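Local coordinates for period circadian protein homolog 2 (Mus musculus, PDB 3GDI) that acts in the circadian clock, probably as a transcriptional regulator whose tandem PAS domains mediate contacts between clock proteins, at residues 165-170 against 182-187; 188-193 against 233-238; 81-86 against 126-131. All blocks are in the same frame, centred on the assembly; numbering follows the deposited sequence.

Contact 1. Residues 165-170 against 182-187; sequences RIFTTT and ERAVPL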
ATOM      1  N   ARG A 165      22.917  11.285   1.916  1.00 54.90           N
ATOM      2  CA  ARG A 165      21.986  11.151   0.801  1.00 51.98           C
ATOM      3  C   ARG A 165      21.613   9.686   0.789  1.00 48.86           C
ATOM      4  O   ARG A 165      22.029   8.929  -0.073  1.00 48.81           O
ATOM      5  CB  ARG A 165      22.668  11.557  -0.510  1.00 52.42           C
ATOM      6  CG  ARG A 165      23.423  12.854  -0.349  1.00 54.05           C
ATOM      7  CD  ARG A 165      23.320  13.779  -1.530  1.00 53.77           C
ATOM      8  NE  ARG A 165      24.166  13.362  -2.640  1.00 56.14           N
ATOM      9  CZ  ARG A 165      24.665  14.201  -3.543  1.00 57.03           C
ATOM     10  NH1 ARG A 165      24.413  15.504  -3.465  1.00 56.36           N
ATOM     11  NH2 ARG A 165      25.406  13.733  -4.537  1.00 59.25           N
ATOM     12  N   ILE A 166      20.828   9.306   1.786  1.00 47.61           N
ATOM     13  CA  ILE A 166      20.389   7.936   1.979  1.00 43.38           C
ATOM     14  C   ILE A 166      18.875   7.806   1.975  1.00 42.35           C
ATOM     15  O   ILE A 166      18.170   8.537   2.668  1.00 41.13           O
ATOM     16  CB  ILE A 166      20.908   7.401   3.345  1.00 44.06           C
ATOM     17  CG1 ILE A 166      22.432   7.482   3.376  1.00 42.61           C
ATOM     18  CG2 ILE A 166      20.415   5.963   3.600  1.00 39.39           C
ATOM     19  CD1 ILE A 166      23.028   7.057   4.700  1.00 44.48           C
ATOM     20  N   PHE A 167      18.377   6.869   1.187  1.00 42.12           N
ATOM     21  CA  PHE A 167      16.942   6.611   1.153  1.00 43.91           C
ATOM     22  C   PHE A 167      16.727   5.099   1.027  1.00 43.92           C
ATOM     23  O   PHE A 167      17.631   4.368   0.616  1.00 43.19           O
ATOM     24  CB  PHE A 167      16.270   7.355  -0.006  1.00 38.70           C
ATOM     25  CG  PHE A 167      16.610   6.815  -1.346  1.00 37.95           C
ATOM     26  CD1 PHE A 167      17.788   7.186  -1.978  1.00 40.60           C
ATOM     27  CD2 PHE A 167      15.742   5.952  -1.993  1.00 38.63           C
ATOM     28  CE1 PHE A 167      18.103   6.706  -3.250  1.00 42.23           C
ATOM     29  CE2 PHE A 167      16.035   5.459  -3.261  1.00 40.08           C
ATOM     30  CZ  PHE A 167      17.221   5.836  -3.897  1.00 42.42           C
ATOM     31  N   THR A 168      15.544   4.625   1.401  1.00 45.11           N
ATOM     32  CA  THR A 168      15.266   3.199   1.307  1.00 47.58           C
ATOM     33  C   THR A 168      14.053   2.894   0.436  1.00 46.40           C
ATOM     34  O   THR A 168      13.187   3.734   0.235  1.00 46.21           O
ATOM     35  CB  THR A 168      15.020   2.568   2.689  1.00 49.67           C
ATOM     36  OG1 THR A 168      13.725   2.952   3.158  1.00 54.07           O
ATOM     37  CG2 THR A 168      16.067   3.041   3.694  1.00 53.07           C
ATOM     38  N   THR A 169      14.016   1.677  -0.089  1.00 46.93           N
ATOM     39  CA  THR A 169      12.917   1.224  -0.917  1.00 43.56           C
ATOM     40  C   THR A 169      12.547  -0.174  -0.447  1.00 43.80           C
ATOM     41  O   THR A 169      13.402  -0.932   0.029  1.00 40.95           O
ATOM     42  CB  THR A 169      13.313   1.134  -2.386  1.00 44.67           C
ATOM     43  OG1 THR A 169      14.405   0.219  -2.521  1.00 46.88           O
ATOM     44  CG2 THR A 169      13.716   2.491  -2.921  1.00 43.28           C
ATOM     45  N   THR A 170      11.268  -0.504  -0.580  1.00 42.67           N
ATOM     46  CA  THR A 170      10.764  -1.813  -0.195  1.00 41.83           C
ATOM     47  C   THR A 170       9.949  -2.359  -1.359  1.00 41.13           C
ATOM     48  O   THR A 170       9.232  -1.615  -2.007  1.00 45.60           O
ATOM     49  CB  THR A 170       9.844  -1.712   1.032  1.00 41.21           C
ATOM     50  OG1 THR A 170      10.572  -1.135   2.119  1.00 43.23           O
ATOM     51  CG2 THR A 170       9.334  -3.093   1.449  1.00 39.64           C
ATOM     52  N   GLU A 182      10.512   8.741   2.878  1.00 49.34           N
ATOM     53  CA  GLU A 182      10.526  10.175   2.639  1.00 51.35           C
ATOM     54  C   GLU A 182      11.828  10.795   2.169  1.00 50.52           C
ATOM     55  O   GLU A 182      11.805  11.783   1.438  1.00 50.93           O
ATOM     56  CB  GLU A 182      10.045  10.917   3.882  1.00 54.93           C
ATOM     57  CG  GLU A 182       8.580  10.686   4.203  1.00 61.34           C
ATOM     58  CD  GLU A 182       8.033  11.673   5.220  1.00 63.88           C
ATOM     59  OE1 GLU A 182       6.842  11.548   5.583  1.00 67.00           O
ATOM     60  OE2 GLU A 182       8.788  12.574   5.651  1.00 64.64           O
ATOM     61  N   ARG A 183      12.958  10.233   2.583  1.00 50.04           N
ATOM     62  CA  ARG A 183      14.248  10.784   2.194  1.00 50.85           C
ATOM     63  C   ARG A 183      14.486  10.637   0.702  1.00 50.49           C
ATOM     64  O   ARG A 183      15.352  11.304   0.133  1.00 52.47           O
ATOM     65  CB  ARG A 183      15.376  10.099   2.973  1.00 53.01           C
ATOM     66  CG  ARG A 183      15.258  10.238   4.488  1.00 54.43           C
ATOM     67  CD  ARG A 183      16.386   9.512   5.228  1.00 58.67           C
ATOM     68  NE  ARG A 183      16.377   8.068   4.998  1.00 61.84           N
ATOM     69  CZ  ARG A 183      17.218   7.209   5.569  1.00 64.15           C
ATOM     70  NH1 ARG A 183      18.142   7.643   6.411  1.00 64.80           N
ATOM     71  NH2 ARG A 183      17.138   5.912   5.299  1.00 66.10           N
ATOM     72  N   ALA A 184      13.703   9.772   0.069  1.00 49.11           N
ATOM     73  CA  ALA A 184      13.832   9.516  -1.360  1.00 48.19           C
ATOM     74  C   ALA A 184      13.266  10.622  -2.246  1.00 48.43           C
ATOM     75  O   ALA A 184      13.801  10.885  -3.328  1.00 50.19           O
ATOM     76  CB  ALA A 184      13.161   8.190  -1.712  1.00 45.15           C
ATOM     77  N   VAL A 185      12.188  11.267  -1.807  1.00 46.52           N
ATOM     78  CA  VAL A 185      11.588  12.313  -2.625  1.00 45.91           C
ATOM     79  C   VAL A 185      12.619  13.356  -3.056  1.00 45.49           C
ATOM     80  O   VAL A 185      12.754  13.651  -4.241  1.00 44.81           O
ATOM     81  CB  VAL A 185      10.417  13.002  -1.896  1.00 46.96           C
ATOM     82  CG1 VAL A 185       9.843  14.086  -2.778  1.00 48.70           C
ATOM     83  CG2 VAL A 185       9.328  11.983  -1.562  1.00 45.09           C
ATOM     84  N   PRO A 186      13.372  13.920  -2.103  1.00 45.86           N
ATOM     85  CA  PRO A 186      14.375  14.923  -2.472  1.00 46.76           C
ATOM     86  C   PRO A 186      15.536  14.370  -3.310  1.00 47.18           C
ATOM     87  O   PRO A 186      16.206  15.116  -4.024  1.00 48.17           O
ATOM     88  CB  PRO A 186      14.854  15.450  -1.114  1.00 45.79           C
ATOM     89  CG  PRO A 186      13.668  15.252  -0.243  1.00 45.13           C
ATOM     90  CD  PRO A 186      13.190  13.885  -0.643  1.00 45.91           C
ATOM     91  N   LEU A 187      15.788  13.069  -3.235  1.00 46.89           N
ATOM     92  CA  LEU A 187      16.899  12.510  -4.004  1.00 46.04           C
ATOM     93  C   LEU A 187      16.490  11.912  -5.349  1.00 45.76           C
ATOM     94  O   LEU A 187      17.345  11.627  -6.184  1.00 45.82           O
ATOM     95  CB  LEU A 187      17.635  11.455  -3.168  1.00 43.62           C
ATOM     96  CG  LEU A 187      18.320  11.935  -1.881  1.00 43.08           C
ATOM     97  CD1 LEU A 187      18.725  10.747  -1.045  1.00 41.33           C
ATOM     98  CD2 LEU A 187      19.528  12.786  -2.220  1.00 38.56           C
TER
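Phe167 lays its ring against Ala184 and Leu187, the near side of the short helix 184-188. Its CD2 comes within 3.4 Å of Ala184 CB, and the other ortho carbon, CD1, meets Leu187 CD1 at 3.8 Å; both methyls approach the ring obliquely. With chi1 at 70°, Phe167 CG sits between its own backbone N and carbonyl carbon, a crowded position; Phe167 CB itself lies against the Ala184 backbone. An alanine in place of Phe167 would probably open a gap beside Ala184 CB and leave Leu187 CD1 without its aromatic neighbour. Leu187 also reaches the residue just before the strand, its CD2 packing on Arg165 CB at 3.8 Å. This is the opening of a PAS fold: strand 166-171 hairpins into the edge strand 177-180, and the chain then turns into its first short helix, which doubles back over the first strand. The Phe167 ring also meets that of His266 on the central strand 259-268. Arg183 runs alongside Ile166, pointing the same way, and holds its guanidinium with one face over Ile166 O. NE is 3.0 Å from Ile166 O, but the angle is too poor for a hydrogen bond; NE is instead salt-bridged to Asp181, which also accepts from Thr168 N. In the guanidinium plane, Thr168 CG2 abuts Arg183 NH2 at 3.5 Å.

Contact 2. Residues 188-193 against 233-238; sequences LGYLPQ and RFRTRN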
ATOM      1  N   LEU A 188      15.186  11.740  -5.572  1.00 45.19           N
ATOM      2  CA  LEU A 188      14.716  11.149  -6.822  1.00 42.86           C
ATOM      3  C   LEU A 188      13.827  12.031  -7.680  1.00 41.79           C
ATOM      4  O   LEU A 188      13.833  11.914  -8.898  1.00 42.42           O
ATOM      5  CB  LEU A 188      13.979   9.841  -6.535  1.00 41.01           C
ATOM      6  CG  LEU A 188      14.799   8.716  -5.908  1.00 40.74           C
ATOM      7  CD1 LEU A 188      13.914   7.499  -5.801  1.00 40.24           C
ATOM      8  CD2 LEU A 188      16.041   8.414  -6.748  1.00 36.80           C
ATOM      9  N   GLY A 189      13.060  12.911  -7.056  1.00 42.56           N
ATOM     10  CA  GLY A 189      12.174  13.763  -7.830  1.00 44.45           C
ATOM     11  C   GLY A 189      10.749  13.225  -7.870  1.00 45.53           C
ATOM     12  O   GLY A 189       9.808  13.962  -8.184  1.00 45.90           O
ATOM     13  N   TYR A 190      10.584  11.941  -7.556  1.00 42.95           N
ATOM     14  CA  TYR A 190       9.255  11.343  -7.546  1.00 42.33           C
ATOM     15  C   TYR A 190       8.643  11.460  -6.167  1.00 40.94           C
ATOM     16  O   TYR A 190       9.359  11.533  -5.174  1.00 40.10           O
ATOM     17  CB  TYR A 190       9.302   9.847  -7.865  1.00 42.04           C
ATOM     18  CG  TYR A 190       9.834   9.460  -9.214  1.00 40.84           C
ATOM     19  CD1 TYR A 190      11.103   8.892  -9.344  1.00 40.44           C
ATOM     20  CD2 TYR A 190       9.050   9.596 -10.356  1.00 40.23           C
ATOM     21  CE1 TYR A 190      11.571   8.459 -10.581  1.00 43.69           C
ATOM     22  CE2 TYR A 190       9.507   9.171 -11.601  1.00 41.12           C
ATOM     23  CZ  TYR A 190      10.762   8.602 -11.708  1.00 45.00           C
ATOM     24  OH  TYR A 190      11.202   8.151 -12.935  1.00 48.83           O
ATOM     25  N   LEU A 191       7.315  11.473  -6.111  1.00 41.33           N
ATOM     26  CA  LEU A 191       6.613  11.483  -4.831  1.00 41.43           C
ATOM     27  C   LEU A 191       6.291   9.996  -4.592  1.00 41.49           C
ATOM     28  O   LEU A 191       6.098   9.233  -5.547  1.00 42.19           O
ATOM     29  CB  LEU A 191       5.347  12.326  -4.918  1.00 41.64           C
ATOM     30  CG  LEU A 191       5.596  13.813  -5.216  1.00 44.45           C
ATOM     31  CD1 LEU A 191       4.286  14.596  -5.013  1.00 43.00           C
ATOM     32  CD2 LEU A 191       6.689  14.365  -4.291  1.00 40.56           C
ATOM     33  N   PRO A 192       6.238   9.558  -3.327  1.00 41.19           N
ATOM     34  CA  PRO A 192       5.951   8.142  -3.060  1.00 41.82           C
ATOM     35  C   PRO A 192       4.920   7.470  -3.956  1.00 43.28           C
ATOM     36  O   PRO A 192       5.140   6.360  -4.429  1.00 45.79           O
ATOM     37  CB  PRO A 192       5.532   8.147  -1.599  1.00 40.75           C
ATOM     38  CG  PRO A 192       6.379   9.261  -1.023  1.00 40.06           C
ATOM     39  CD  PRO A 192       6.221  10.339  -2.076  1.00 40.90           C
ATOM     40  N   GLN A 193       3.810   8.152  -4.212  1.00 43.03           N
ATOM     41  CA  GLN A 193       2.735   7.594  -5.016  1.00 41.46           C
ATOM     42  C   GLN A 193       3.051   7.358  -6.480  1.00 44.31           C
ATOM     43  O   GLN A 193       2.307   6.640  -7.157  1.00 46.48           O
ATOM     44  CB  GLN A 193       1.480   8.469  -4.912  1.00 39.78           C
ATOM     45  CG  GLN A 193       1.654   9.917  -5.341  1.00 39.50           C
ATOM     46  CD  GLN A 193       1.997  10.855  -4.176  1.00 40.93           C
ATOM     47  OE1 GLN A 193       1.734  12.052  -4.242  1.00 41.57           O
ATOM     48  NE2 GLN A 193       2.583  10.311  -3.111  1.00 38.62           N
ATOM     49  N   ARG A 233      22.522   1.959 -11.240  1.00 43.47           N
ATOM     50  CA  ARG A 233      22.023   3.253 -11.671  1.00 44.32           C
ATOM     51  C   ARG A 233      20.506   3.255 -11.598  1.00 44.96           C
ATOM     52  O   ARG A 233      19.854   2.343 -12.089  1.00 46.87           O
ATOM     53  CB  ARG A 233      22.522   3.564 -13.075  1.00 43.76           C
ATOM     54  CG  ARG A 233      23.964   4.046 -13.060  1.00 45.15           C
ATOM     55  CD  ARG A 233      24.532   4.180 -14.442  1.00 48.54           C
ATOM     56  NE  ARG A 233      24.519   2.897 -15.136  1.00 52.49           N
ATOM     57  CZ  ARG A 233      24.947   2.714 -16.381  1.00 55.34           C
ATOM     58  NH1 ARG A 233      25.429   3.738 -17.078  1.00 54.05           N
ATOM     59  NH2 ARG A 233      24.891   1.502 -16.931  1.00 56.17           N
ATOM     60  N   PHE A 234      19.958   4.284 -10.963  1.00 44.91           N
ATOM     61  CA  PHE A 234      18.520   4.430 -10.760  1.00 44.63           C
ATOM     62  C   PHE A 234      18.033   5.711 -11.453  1.00 47.83           C
ATOM     63  O   PHE A 234      18.621   6.784 -11.264  1.00 48.73           O
ATOM     64  CB  PHE A 234      18.259   4.527  -9.260  1.00 42.87           C
ATOM     65  CG  PHE A 234      16.832   4.306  -8.869  1.00 43.20           C
ATOM     66  CD1 PHE A 234      16.424   3.067  -8.359  1.00 42.57           C
ATOM     67  CD2 PHE A 234      15.896   5.329  -8.984  1.00 39.44           C
ATOM     68  CE1 PHE A 234      15.099   2.851  -7.966  1.00 41.06           C
ATOM     69  CE2 PHE A 234      14.571   5.123  -8.596  1.00 41.25           C
ATOM     70  CZ  PHE A 234      14.171   3.881  -8.085  1.00 40.29           C
ATOM     71  N   ARG A 235      16.965   5.611 -12.244  1.00 47.16           N
ATOM     72  CA  ARG A 235      16.442   6.773 -12.949  1.00 49.00           C
ATOM     73  C   ARG A 235      15.627   7.716 -12.071  1.00 50.88           C
ATOM     74  O   ARG A 235      14.799   7.284 -11.268  1.00 53.01           O
ATOM     75  CB  ARG A 235      15.592   6.333 -14.136  1.00 49.84           C
ATOM     76  CG  ARG A 235      15.056   7.494 -14.969  1.00 52.44           C
ATOM     77  CD  ARG A 235      14.688   7.042 -16.380  1.00 54.68           C
ATOM     78  NE  ARG A 235      13.842   5.855 -16.360  1.00 55.18           N
ATOM     79  CZ  ARG A 235      12.593   5.838 -15.910  1.00 56.78           C
ATOM     80  NH1 ARG A 235      11.896   4.709 -15.919  1.00 54.01           N
ATOM     81  NH2 ARG A 235      12.035   6.957 -15.463  1.00 59.44           N
ATOM     82  N   THR A 236      15.859   9.014 -12.227  1.00 49.97           N
ATOM     83  CA  THR A 236      15.124   9.987 -11.440  1.00 51.54           C
ATOM     84  C   THR A 236      13.980  10.567 -12.266  1.00 53.03           C
ATOM     85  O   THR A 236      13.797  10.217 -13.436  1.00 51.04           O
ATOM     86  CB  THR A 236      16.034  11.136 -10.954  1.00 50.85           C
ATOM     87  OG1 THR A 236      16.334  12.013 -12.046  1.00 50.33           O
ATOM     88  CG2 THR A 236      17.336  10.581 -10.391  1.00 49.56           C
ATOM     89  N   ARG A 237      13.221  11.462 -11.641  1.00 54.79           N
ATOM     90  CA  ARG A 237      12.069  12.100 -12.261  1.00 56.44           C
ATOM     91  C   ARG A 237      12.427  12.857 -13.537  1.00 55.87           C
ATOM     92  O   ARG A 237      11.640  12.884 -14.473  1.00 54.34           O
ATOM     93  CB  ARG A 237      11.417  13.053 -11.251  1.00 60.48           C
ATOM     94  CG  ARG A 237      10.100  13.691 -11.685  1.00 64.74           C
ATOM     95  CD  ARG A 237       9.009  12.650 -11.834  1.00 70.31           C
ATOM     96  NE  ARG A 237       7.663  13.202 -11.668  1.00 75.80           N
ATOM     97  CZ  ARG A 237       7.153  14.200 -12.390  1.00 78.42           C
ATOM     98  NH1 ARG A 237       7.871  14.781 -13.344  1.00 79.42           N
ATOM     99  NH2 ARG A 237       5.911  14.613 -12.160  1.00 77.80           N
ATOM    100  N   ASN A 238      13.610  13.466 -13.576  1.00 55.88           N
ATOM    101  CA  ASN A 238      14.022  14.228 -14.749  1.00 55.15           C
ATOM    102  C   ASN A 238      14.698  13.391 -15.836  1.00 55.54           C
ATOM    103  O   ASN A 238      15.330  13.932 -16.745  1.00 55.75           O
ATOM    104  CB  ASN A 238      14.925  15.405 -14.331  1.00 56.26           C
ATOM    105  CG  ASN A 238      16.329  14.971 -13.890  1.00 57.43           C
ATOM    106  OD1 ASN A 238      17.044  15.736 -13.241  1.00 56.17           O
ATOM    107  ND2 ASN A 238      16.726  13.760 -14.253  1.00 57.28           N
TER
HETATM  108  O   HOH W   1      11.746   9.461 -15.415  1.00 55.80           O
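This is a mixed contact, one straight backbone hydrogen bond flanked by a tyrosine-arginine packing pair, and it joins the turn after helix 184-188 to the end of the edge strand 227-235 and the turn that follows it in the second PAS domain. The bond runs from Arg237 N to Leu188 O at 2.8 Å, with an N-H...O angle of 172°, and the N-H points nearly along the C=O axis. Beside it the chain turns at Gly189, whose positive phi of 98° would jam any side chain against the preceding carbonyl; a CB would also collide with Arg237 CB. Tyr190 lies beneath Arg237: CB of the arginine stands over the ring face, a CH-pi contact 4.2 Å from the centroid, while CD comes down to 3.4 Å from Tyr190 CD2. Arg237 CG, anti to its backbone N (chi1 -173°), passes close to Gly189 O on the way. At the tyrosine's far end, a water lies 2.9 Å from Tyr190 OH, donates to Thr236 O and weakly accepts from Arg235 NH2. That arginine's main charge partner is Glu286, and its NH1 binds Val202 O. On the buried side, Leu188 crosses the Phe234 side chain at about a right angle, Leu188 CD1 meeting Phe234 CE2 at 3.7 Å. Thr236, hydrogen-bonded through OG1 to Glu240 O, continues the packing onto strand 241-252. Here the end of a short PAS-domain helix and the turn after it are joined to the antiparallel sheet, at the turn leading out of an edge strand.

Contact 3. Residues 81-86 against 126-131; sequences KLPPWS and TPYLVK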
ATOM      1  N   LYS A  81      -8.064   8.313  10.354  1.00 83.57           N
ATOM      2  CA  LYS A  81      -6.609   8.394  10.355  1.00 85.64           C
ATOM      3  C   LYS A  81      -6.290   9.739  10.984  1.00 88.62           C
ATOM      4  O   LYS A  81      -7.144  10.343  11.634  1.00 89.70           O
ATOM      5  CB  LYS A  81      -6.050   8.359   8.933  1.00 83.56           C
ATOM      6  CG  LYS A  81      -6.400   7.112   8.153  1.00 81.08           C
ATOM      7  CD  LYS A  81      -5.832   7.166   6.747  1.00 78.12           C
ATOM      8  CE  LYS A  81      -6.228   5.929   5.956  1.00 77.57           C
ATOM      9  NZ  LYS A  81      -5.770   5.978   4.540  1.00 75.59           N
ATOM     10  N   LEU A  82      -5.069  10.213  10.787  1.00 92.08           N
ATOM     11  CA  LEU A  82      -4.666  11.506  11.331  1.00 95.55           C
ATOM     12  C   LEU A  82      -4.722  11.537  12.855  1.00 98.00           C
ATOM     13  O   LEU A  82      -5.487  10.801  13.482  1.00 97.54           O
ATOM     14  CB  LEU A  82      -5.578  12.622  10.807  1.00 94.60           C
ATOM     15  CG  LEU A  82      -6.324  12.424   9.491  1.00 94.23           C
ATOM     16  CD1 LEU A  82      -7.814  12.613   9.740  1.00 92.98           C
ATOM     17  CD2 LEU A  82      -5.814  13.407   8.449  1.00 94.72           C
ATOM     18  N   PRO A  83      -3.893  12.393  13.469  1.00100.48           N
ATOM     19  CA  PRO A  83      -3.862  12.523  14.924  1.00102.49           C
ATOM     20  C   PRO A  83      -4.415  13.885  15.357  1.00103.89           C
ATOM     21  O   PRO A  83      -4.069  14.919  14.776  1.00104.43           O
ATOM     22  CB  PRO A  83      -2.384  12.389  15.231  1.00102.64           C
ATOM     23  CG  PRO A  83      -1.779  13.200  14.121  1.00102.27           C
ATOM     24  CD  PRO A  83      -2.613  12.842  12.888  1.00101.12           C
ATOM     25  N   PRO A  84      -5.294  13.901  16.373  1.00104.62           N
ATOM     26  CA  PRO A  84      -5.865  15.163  16.852  1.00104.76           C
ATOM     27  C   PRO A  84      -4.724  16.083  17.274  1.00104.98           C
ATOM     28  O   PRO A  84      -3.750  15.623  17.867  1.00104.83           O
ATOM     29  CB  PRO A  84      -6.716  14.722  18.037  1.00104.81           C
ATOM     30  CG  PRO A  84      -7.147  13.338  17.644  1.00104.79           C
ATOM     31  CD  PRO A  84      -5.868  12.755  17.099  1.00104.46           C
ATOM     32  N   TRP A  85      -4.827  17.371  16.967  1.00105.26           N
ATOM     33  CA  TRP A  85      -3.763  18.290  17.346  1.00106.46           C
ATOM     34  C   TRP A  85      -3.617  18.300  18.860  1.00107.35           C
ATOM     35  O   TRP A  85      -4.424  18.911  19.564  1.00107.87           O
ATOM     36  CB  TRP A  85      -4.060  19.707  16.858  1.00106.64           C
ATOM     37  CG  TRP A  85      -2.873  20.612  16.986  1.00107.38           C
ATOM     38  CD1 TRP A  85      -2.234  20.971  18.138  1.00107.26           C
ATOM     39  CD2 TRP A  85      -2.149  21.233  15.917  1.00108.11           C
ATOM     40  NE1 TRP A  85      -1.156  21.773  17.853  1.00107.70           N
ATOM     41  CE2 TRP A  85      -1.080  21.949  16.497  1.00108.23           C
ATOM     42  CE3 TRP A  85      -2.299  21.250  14.523  1.00108.95           C
ATOM     43  CZ2 TRP A  85      -0.164  22.680  15.731  1.00108.61           C
ATOM     44  CZ3 TRP A  85      -1.386  21.979  13.762  1.00109.29           C
ATOM     45  CH2 TRP A  85      -0.333  22.681  14.370  1.00108.78           C
ATOM     46  N   SER A  86      -2.583  17.621  19.352  1.00107.96           N
ATOM     47  CA  SER A  86      -2.315  17.533  20.787  1.00108.26           C
ATOM     48  C   SER A  86      -3.558  17.116  21.572  1.00107.94           C
ATOM     49  O   SER A  86      -3.769  15.932  21.838  1.00107.61           O
ATOM     50  CB  SER A  86      -1.802  18.879  21.312  1.00107.98           C
ATOM     51  OG  SER A  86      -0.619  19.269  20.638  1.00107.94           O
ATOM     52  N   THR A 126       1.713  17.526   6.568  1.00 66.25           N
ATOM     53  CA  THR A 126       1.389  16.775   7.770  1.00 67.61           C
ATOM     54  C   THR A 126      -0.044  17.155   8.122  1.00 68.95           C
ATOM     55  O   THR A 126      -0.347  18.332   8.332  1.00 68.96           O
ATOM     56  CB  THR A 126       2.314  17.145   8.944  1.00 67.73           C
ATOM     57  OG1 THR A 126       3.654  17.317   8.471  1.00 67.52           O
ATOM     58  CG2 THR A 126       2.307  16.034   9.985  1.00 68.84           C
ATOM     59  N   PRO A 127      -0.944  16.161   8.178  1.00 69.91           N
ATOM     60  CA  PRO A 127      -2.364  16.325   8.488  1.00 72.18           C
ATOM     61  C   PRO A 127      -2.742  16.225   9.961  1.00 75.41           C
ATOM     62  O   PRO A 127      -2.351  15.280  10.653  1.00 75.43           O
ATOM     63  CB  PRO A 127      -3.002  15.214   7.673  1.00 70.86           C
ATOM     64  CG  PRO A 127      -2.029  14.106   7.887  1.00 69.72           C
ATOM     65  CD  PRO A 127      -0.678  14.784   7.721  1.00 69.45           C
ATOM     66  N   TYR A 128      -3.527  17.195  10.422  1.00 78.29           N
ATOM     67  CA  TYR A 128      -3.990  17.231  11.806  1.00 81.55           C
ATOM     68  C   TYR A 128      -5.501  17.434  11.857  1.00 83.20           C
ATOM     69  O   TYR A 128      -6.045  18.276  11.141  1.00 83.44           O
ATOM     70  CB  TYR A 128      -3.303  18.369  12.565  1.00 81.64           C
ATOM     71  CG  TYR A 128      -1.824  18.164  12.752  1.00 82.97           C
ATOM     72  CD1 TYR A 128      -1.339  17.048  13.436  1.00 83.85           C
ATOM     73  CD2 TYR A 128      -0.904  19.085  12.252  1.00 83.59           C
ATOM     74  CE1 TYR A 128       0.030  16.853  13.619  1.00 85.17           C
ATOM     75  CE2 TYR A 128       0.469  18.903  12.430  1.00 84.86           C
ATOM     76  CZ  TYR A 128       0.929  17.786  13.116  1.00 85.74           C
ATOM     77  OH  TYR A 128       2.281  17.601  13.306  1.00 85.71           O
ATOM     78  N   LEU A 129      -6.174  16.657  12.700  1.00 85.37           N
ATOM     79  CA  LEU A 129      -7.622  16.766  12.850  1.00 87.91           C
ATOM     80  C   LEU A 129      -7.901  17.948  13.789  1.00 89.96           C
ATOM     81  O   LEU A 129      -7.359  18.006  14.893  1.00 91.14           O
ATOM     82  CB  LEU A 129      -8.172  15.462  13.434  1.00 87.59           C
ATOM     83  CG  LEU A 129      -9.616  15.068  13.114  1.00 87.64           C
ATOM     84  CD1 LEU A 129      -9.872  13.648  13.608  1.00 86.74           C
ATOM     85  CD2 LEU A 129     -10.583  16.052  13.754  1.00 87.28           C
ATOM     86  N   VAL A 130      -8.735  18.890  13.346  1.00 92.09           N
ATOM     87  CA  VAL A 130      -9.053  20.081  14.144  1.00 93.44           C
ATOM     88  C   VAL A 130     -10.478  20.617  13.940  1.00 94.72           C
ATOM     89  O   VAL A 130     -10.979  20.668  12.817  1.00 95.29           O
ATOM     90  CB  VAL A 130      -8.043  21.222  13.838  1.00 92.53           C
ATOM     91  CG1 VAL A 130      -8.539  22.538  14.402  1.00 92.66           C
ATOM     92  CG2 VAL A 130      -6.695  20.888  14.439  1.00 92.15           C
ATOM     93  N   LYS A 131     -11.114  21.033  15.036  1.00 96.13           N
ATOM     94  CA  LYS A 131     -12.477  21.569  15.002  1.00 97.23           C
ATOM     95  C   LYS A 131     -12.540  23.078  14.733  1.00 97.35           C
ATOM     96  O   LYS A 131     -11.644  23.829  15.120  1.00 97.11           O
ATOM     97  CB  LYS A 131     -13.188  21.278  16.327  1.00 97.91           C
ATOM     98  CG  LYS A 131     -13.457  19.807  16.602  1.00 99.29           C
ATOM     99  CD  LYS A 131     -14.143  19.631  17.951  1.00100.69           C
ATOM    100  CE  LYS A 131     -15.457  20.407  18.015  1.00101.48           C
ATOM    101  NZ  LYS A 131     -16.051  20.415  19.387  1.00101.49           N
TER
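Leu129 and the backbone on both sides of Pro84 make a single beta bridge, by which the loop 81-86 leans on strand 121-131 of the PAS-A domain. Its two hydrogen bonds are weak: Leu129 N gives to Pro83 O at 3.4 Å, and Trp85 N to Leu129 O at 3.3 Å. The bonds come from the residues flanking Pro84, and with the two chain directions 52° apart the pairing stays a single bridge.

The aromatic part lies to one side of the bridge. Trp85 CG stands anti to its backbone N (chi1 -168°), and the six-membered ring of the indole comes against Tyr128 obliquely, centroids 4.6 Å apart and planes at 60°. Its CZ3 approaches Tyr128 CD2 most closely, at 3.3 Å. The opposite ortho carbon of the tyrosine, CD1, meets Pro83 CG at 3.9 Å, while Pro83 O lies at the ring edge, near its plane.

Aliphatic contacts fill in at both ends. Leu82 CD2 touches Pro127 CB at 3.4 Å, and Trp85 CB rests on Val130 CG2. Trp85 also reaches Leu145 on the next strand, 142-150. Pro83 packs on Glu298, and Pro84 on Gln294, of the second subunit.

With just two weak bonds and no charged pair across the contact, the loop is held to the strand mainly by the fit of proline, aromatic and aliphatic surfaces.

How the contacts relate
Contacts 1 and 2 lie in the same PAS domain with centres 9 Å apart, and they touch. Helix 184-188 is followed directly by helix 192-195, and both contacts tie this region to one five-stranded sheet. Phe167 CE2 of contact 1 meets Leu188 CD1 of contact 2 at 3.9 Å, and Val185 CG1 packs on Leu191 CD2 at 3.5 Å. Contact 3 belongs to the preceding PAS-A domain, its centre about 25 Å from that of contact 1 and about 29 Å from that of contact 2, with no touch to either. Unlike them, it also borders the second subunit.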